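PDB 5Z8O: Cyclase/dehydrase from Mycobacterium smegmatis str. MC2 155, which is of unknown function but belongs to the START superfamily and probably binds a lipid or other hydrophobic ligand. Local coordinates for residues 15-18 and 19-23. Numbering follows the deposited sequence.
Sequences ETIT and SIVSD
Thr16 and Ser19, Ile17 and Val21, and Thr18 and Ser22 meet in a local contact within one short helix, residues 14-22, which follows the first strand of a helix-grip (Bet v 1-like) fold. Four successive i to i+4 backbone bonds hold the turns together. The straightest runs from Val21 N to Ile17 O, 2.9 Å long with an angle of 175° at the hydrogen. Two serine hydroxyls add to this pattern by turning back on the helix. Ser19 OG donates to Thr16 O at 2.7 Å, three residues earlier. Ser22 is modelled in two conformers; in one of them OG donates to Thr18 O at 2.8 Å, four residues earlier. Both hydroxyls sit between their own backbone N and carbonyl carbon (chi1 69° and 68°), which brings them over the preceding turn. Thr16 O therefore takes two donors, Ser19 OG and Ile20 N, from the same face of its plane. In that conformer of Ser22, its N and OG come to Thr18 O from opposite faces. Two carbon contacts also join the segments. Thr16 CG2 lies alongside Ile20 CD1 at 4.0 Å, while Thr16 OG1 is hydrogen-bonded to Ser13 OG. Ile17 CG2 meets Val21 CG2 at 4.1 Å, the two side chains crossing at a slant. The helix ends at Ser22, and Asp23 is the first residue to leave helical geometry. The buried side chains of helix 14-22 face two parts of the fold: Ile17 and Ile20 touch the long helix 119-144, at Val141 and Leu137 respectively, and Ile17 and Val21 rest on strand 86-97 at Ile95 and Phe93.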
ATOM      1  N   GLU B  15      15.867  -0.089  25.342  1.00 31.03           N
ATOM      2  CA  GLU B  15      14.680   0.744  25.193  1.00 35.68           C
ATOM      3  C   GLU B  15      14.854   1.753  24.067  1.00 32.48           C
ATOM      4  O   GLU B  15      13.897   2.061  23.348  1.00 35.04           O
ATOM      5  CB  GLU B  15      14.393   1.465  26.510  1.00 41.31           C
ATOM      6  CG  GLU B  15      12.970   1.969  26.668  1.00 51.11           C
ATOM      7  CD  GLU B  15      12.894   3.212  27.538  1.00 58.68           C
ATOM      8  OE1 GLU B  15      13.929   3.590  28.130  1.00 59.82           O
ATOM      9  OE2 GLU B  15      11.799   3.806  27.637  1.00 59.42           O
ATOM     10  N   THR B  16      16.071   2.270  23.892  1.00 29.40           N
ATOM     11  CA  THR B  16      16.339   3.187  22.789  1.00 29.11           C
ATOM     12  C   THR B  16      16.260   2.473  21.443  1.00 26.15           C
ATOM     13  O   THR B  16      15.653   2.984  20.494  1.00 23.44           O
ATOM     14  CB  THR B  16      17.711   3.841  22.977  1.00 32.04           C
ATOM     15  OG1 THR B  16      17.718   4.601  24.190  1.00 35.79           O
ATOM     16  CG2 THR B  16      18.040   4.758  21.807  1.00 34.40           C
ATOM     17  N   ILE B  17      16.865   1.286  21.339  1.00 21.49           N
ATOM     18  CA  ILE B  17      16.838   0.544  20.082  1.00 24.06           C
ATOM     19  C   ILE B  17      15.424   0.084  19.760  1.00 28.23           C
ATOM     20  O   ILE B  17      14.970   0.185  18.613  1.00 31.10           O
ATOM     21  CB  ILE B  17      17.819  -0.639  20.138  1.00 27.76           C
ATOM     22  CG1 ILE B  17      19.238  -0.118  20.318  1.00 30.11           C
ATOM     23  CG2 ILE B  17      17.716  -1.480  18.877  1.00 27.88           C
ATOM     24  CD1 ILE B  17      19.641   0.851  19.252  1.00 33.01           C
ATOM     25  N   THR B  18      14.700  -0.408  20.771  1.00 27.04           N
ATOM     26  CA  THR B  18      13.313  -0.812  20.572  1.00 28.25           C
ATOM     27  C   THR B  18      12.463   0.356  20.086  1.00 25.65           C
ATOM     28  O   THR B  18      11.636   0.195  19.186  1.00 21.23           O
ATOM     29  CB  THR B  18      12.732  -1.382  21.872  1.00 28.17           C
ATOM     30  OG1 THR B  18      13.399  -2.605  22.222  1.00 33.18           O
ATOM     31  CG2 THR B  18      11.233  -1.629  21.729  1.00 28.36           C
ATOM     32  N   SER B  19      12.687   1.551  20.631  1.00 26.63           N
ATOM     33  CA  SER B  19      11.915   2.713  20.201  1.00 31.29           C
ATOM     34  C   SER B  19      12.251   3.113  18.768  1.00 33.17           C
ATOM     35  O   SER B  19      11.366   3.523  18.008  1.00 35.42           O
ATOM     36  CB  SER B  19      12.150   3.880  21.165  1.00 39.50           C
ATOM     37  OG  SER B  19      13.476   4.389  21.076  1.00 48.70           O
ATOM     38  N   ILE B  20      13.523   3.012  18.380  1.00 30.57           N
ATOM     39  CA  ILE B  20      13.907   3.386  17.023  1.00 25.01           C
ATOM     40  C   ILE B  20      13.326   2.408  16.011  1.00 20.38           C
ATOM     41  O   ILE B  20      12.713   2.809  15.016  1.00 21.13           O
ATOM     42  CB  ILE B  20      15.438   3.468  16.897  1.00 24.37           C
ATOM     43  CG1 ILE B  20      16.011   4.558  17.803  1.00 23.95           C
ATOM     44  CG2 ILE B  20      15.828   3.711  15.454  1.00 26.25           C
ATOM     45  CD1 ILE B  20      17.534   4.539  17.868  1.00 25.93           C
ATOM     46  N   VAL B  21      13.508   1.108  16.256  1.00 14.49           N
ATOM     47  CA  VAL B  21      13.029   0.088  15.329  1.00 22.83           C
ATOM     48  C   VAL B  21      11.504   0.061  15.277  1.00 24.19           C
ATOM     49  O   VAL B  21      10.920  -0.214  14.222  1.00 22.53           O
ATOM     50  CB  VAL B  21      13.614  -1.284  15.716  1.00 27.17           C
ATOM     51  CG1 VAL B  21      13.072  -2.381  14.810  1.00 31.83           C
ATOM     52  CG2 VAL B  21      15.130  -1.247  15.654  1.00 26.65           C
ATOM     53  N   SER B  22      10.834   0.353  16.394  1.00 24.10           N
ATOM     54  CA  SER B  22       9.375   0.324  16.424  1.00 24.04           C
ATOM     55  C   SER B  22       8.744   1.586  15.849  1.00 24.72           C
ATOM     56  O   SER B  22       7.561   1.561  15.486  1.00 21.11           O
ATOM     57  CB  SER B  22       8.877   0.127  17.856  1.00 22.93           C
ATOM     58  OG  SER B  22       9.152   1.266  18.649  0.60 23.81           O
ATOM     59  N   ASP B  23       9.495   2.684  15.770  1.00 17.80           N
ATOM     60  CA  ASP B  23       8.984   3.954  15.254  1.00 18.29           C
ATOM     61  C   ASP B  23       9.015   3.903  13.730  1.00 16.66           C
ATOM     62  O   ASP B  23       9.856   4.517  13.068  1.00 17.15           O
ATOM     63  CB  ASP B  23       9.806   5.119  15.784  1.00 21.91           C
ATOM     64  CG  ASP B  23       9.130   6.454  15.566  1.00 27.57           C
ATOM     65  OD1 ASP B  23       8.080   6.494  14.889  1.00 27.95           O
ATOM     66  OD2 ASP B  23       9.668   7.468  16.051  1.00 28.22           O
TER